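PDB 2J5A: 30S ribosomal protein S6 from Aquifex aeolicus, which probably binds 16S ribosomal RNA together with protein bS18 as a structural component of the small ribosomal subunit. Local coordinates for residues I98-K101 against E102-K106. Numbering follows the deposited sequence.
Sequences IQIK and ESEVK. Unlike the reference sequence in segment 98-101: Ile98 (reference Phe).
Lys101 and Glu104 close a tight turn where the chain, coming off edge strand 92-100 of the four-stranded antiparallel sheet, coils into the short 3-10 segment 102-104. The backbone link spans three residues, Glu104 N donating to Lys101 O at 3.1 Å. It is bent, with an N-H...O angle of 147°, and the donor lies well above the carbonyl plane. A similar link follows one residue later, where Val105 N reaches Glu102 O at 3.3 Å.

Glu104 CG stands anti to its own carbonyl carbon (chi1 -60°), and the extended chain runs back past Lys101 CB, so that OE1 meets the amide Lys101 N at 2.8 Å. The bond is almost straight, 175°, and uses the anti lone pair of OE1. Glutamate suits the position, being long enough to span the turn and ending in an acceptor. The same OE1 sits 3.5 Å from Ile100 CB, so isoleucine flanks the carboxylate with hydrocarbon. Compact, branched Val105 offers its CG2 methyl to Ile100 CD1 at 4.1 Å, the two side chains crossing at about a right angle. Tyr9, from adjacent strand 8-16, and Gln70, from strand 63-73 beyond it, also touch this valine, and Gln70 OE1 accepts Lys106 N. Lys101 CB and CG lie alongside OE1; lysine suits this surface by supplying aliphatic carbons there while its amine leads away, NZ standing 6.5 Å from Glu104 OE1.

Residues 101 and 104 are thus joined twice, once between backbones and once from the side chain ending the 3-10 segment to the amide just before it. The carboxylate therefore works here as a hydrogen-bond acceptor for a peptide N-H, while the lysine ammonium probably contributes only a mild, longer-range attraction at this exposed end of the ferredoxin-like fold.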
ATOM      1  N   ILE A  98      -7.137  -3.689   3.113  1.00 48.44           N
ATOM      2  CA  ILE A  98      -8.048  -4.809   2.972  1.00 48.51           C
ATOM      3  C   ILE A  98      -7.443  -5.894   3.862  1.00 48.26           C
ATOM      4  O   ILE A  98      -6.253  -6.143   3.773  1.00 48.15           O
ATOM      5  CB  ILE A  98      -8.004  -5.291   1.488  1.00 48.35           C
ATOM      6  CG1 ILE A  98      -8.588  -4.226   0.540  1.00 49.35           C
ATOM      7  CG2 ILE A  98      -8.696  -6.587   1.323  1.00 48.71           C
ATOM      8  CD1 ILE A  98      -7.617  -3.728  -0.563  1.00 45.58           C
ATOM      9  N   GLN A  99      -8.244  -6.522   4.725  1.00 48.21           N
ATOM     10  CA  GLN A  99      -7.829  -7.769   5.358  1.00 47.69           C
ATOM     11  C   GLN A  99      -8.177  -8.858   4.372  1.00 47.10           C
ATOM     12  O   GLN A  99      -9.232  -8.810   3.763  1.00 47.08           O
ATOM     13  CB  GLN A  99      -8.508  -7.997   6.709  1.00 47.88           C
ATOM     14  CG  GLN A  99      -7.807  -9.103   7.533  1.00 49.18           C
ATOM     15  CD  GLN A  99      -8.499  -9.457   8.854  1.00 50.86           C
ATOM     16  OE1 GLN A  99      -9.326  -8.681   9.348  1.00 52.79           O
ATOM     17  NE2 GLN A  99      -8.176 -10.619   9.421  1.00 49.72           N
ATOM     18  N   ILE A 100      -7.262  -9.797   4.163  1.00 47.02           N
ATOM     19  CA  ILE A 100      -7.476 -10.901   3.228  1.00 47.06           C
ATOM     20  C   ILE A 100      -7.282 -12.239   3.949  1.00 48.39           C
ATOM     21  O   ILE A 100      -6.787 -12.293   5.087  1.00 48.18           O
ATOM     22  CB  ILE A 100      -6.521 -10.840   1.996  1.00 46.67           C
ATOM     23  CG1 ILE A 100      -5.045 -10.830   2.419  1.00 44.62           C
ATOM     24  CG2 ILE A 100      -6.833  -9.613   1.122  1.00 46.53           C
ATOM     25  CD1 ILE A 100      -4.094 -11.095   1.303  1.00 41.28           C
ATOM     26  N   LYS A 101      -7.680 -13.317   3.285  1.00 49.80           N
ATOM     27  CA  LYS A 101      -7.456 -14.655   3.816  1.00 51.24           C
ATOM     28  C   LYS A 101      -6.049 -15.052   3.468  1.00 51.55           C
ATOM     29  O   LYS A 101      -5.438 -14.467   2.575  1.00 51.88           O
ATOM     30  CB  LYS A 101      -8.428 -15.669   3.204  1.00 51.68           C
ATOM     31  CG  LYS A 101      -9.864 -15.567   3.686  1.00 53.57           C
ATOM     32  CD  LYS A 101     -10.744 -16.556   2.906  1.00 57.16           C
ATOM     33  CE  LYS A 101     -12.147 -16.701   3.518  1.00 59.07           C
ATOM     34  NZ  LYS A 101     -12.935 -17.848   2.942  1.00 59.63           N
ATOM     35  N   GLU A 102      -5.545 -16.058   4.164  1.00 52.12           N
ATOM     36  CA  GLU A 102      -4.231 -16.615   3.893  1.00 52.50           C
ATOM     37  C   GLU A 102      -4.158 -17.212   2.496  1.00 52.58           C
ATOM     38  O   GLU A 102      -3.109 -17.197   1.859  1.00 52.07           O
ATOM     39  CB  GLU A 102      -3.903 -17.701   4.920  1.00 52.86           C
ATOM     40  CG  GLU A 102      -2.487 -18.253   4.760  1.00 54.97           C
ATOM     41  CD  GLU A 102      -2.130 -19.324   5.760  1.00 57.34           C
ATOM     42  OE1 GLU A 102      -2.983 -19.679   6.605  1.00 58.72           O
ATOM     43  OE2 GLU A 102      -0.975 -19.809   5.689  1.00 59.72           O
ATOM     44  N   SER A 103      -5.284 -17.752   2.035  1.00 53.06           N
ATOM     45  CA  SER A 103      -5.364 -18.402   0.729  1.00 53.39           C
ATOM     46  C   SER A 103      -5.404 -17.374  -0.404  1.00 53.80           C
ATOM     47  O   SER A 103      -5.283 -17.732  -1.582  1.00 53.45           O
ATOM     48  CB  SER A 103      -6.614 -19.289   0.661  1.00 53.23           C
ATOM     49  OG  SER A 103      -7.791 -18.503   0.617  1.00 53.53           O
ATOM     50  N   GLU A 104      -5.596 -16.103  -0.042  1.00 54.21           N
ATOM     51  CA  GLU A 104      -5.605 -15.020  -1.014  1.00 54.38           C
ATOM     52  C   GLU A 104      -4.220 -14.409  -1.228  1.00 54.42           C
ATOM     53  O   GLU A 104      -4.065 -13.533  -2.074  1.00 54.64           O
ATOM     54  CB  GLU A 104      -6.606 -13.961  -0.582  1.00 54.44           C
ATOM     55  CG  GLU A 104      -8.005 -14.519  -0.494  1.00 55.35           C
ATOM     56  CD  GLU A 104      -9.035 -13.472  -0.192  1.00 55.45           C
ATOM     57  OE1 GLU A 104      -9.089 -12.974   0.946  1.00 55.99           O
ATOM     58  OE2 GLU A 104      -9.814 -13.162  -1.101  1.00 58.04           O
ATOM     59  N   VAL A 105      -3.221 -14.871  -0.479  1.00 54.35           N
ATOM     60  CA  VAL A 105      -1.864 -14.381  -0.647  1.00 54.58           C
ATOM     61  C   VAL A 105      -1.329 -14.950  -1.943  1.00 55.81           C
ATOM     62  O   VAL A 105      -1.467 -16.148  -2.198  1.00 55.71           O
ATOM     63  CB  VAL A 105      -0.943 -14.782   0.516  1.00 54.23           C
ATOM     64  CG1 VAL A 105       0.486 -14.302   0.253  1.00 53.03           C
ATOM     65  CG2 VAL A 105      -1.489 -14.234   1.844  1.00 53.23           C
ATOM     66  N   LYS A 106      -0.734 -14.091  -2.766  1.00 57.16           N
ATOM     67  CA  LYS A 106      -0.254 -14.494  -4.085  1.00 58.60           C
ATOM     68  C   LYS A 106       1.253 -14.630  -4.065  1.00 60.06           C
ATOM     69  O   LYS A 106       1.885 -14.375  -3.049  1.00 59.73           O
ATOM     70  CB  LYS A 106      -0.687 -13.480  -5.141  1.00 58.39           C
ATOM     71  CG  LYS A 106      -2.184 -13.399  -5.294  1.00 58.82           C
ATOM     72  CD  LYS A 106      -2.604 -12.251  -6.184  1.00 59.84           C
ATOM     73  CE  LYS A 106      -4.114 -12.261  -6.423  1.00 60.49           C
ATOM     74  NZ  LYS A 106      -4.502 -11.439  -7.611  1.00 60.24           N
TER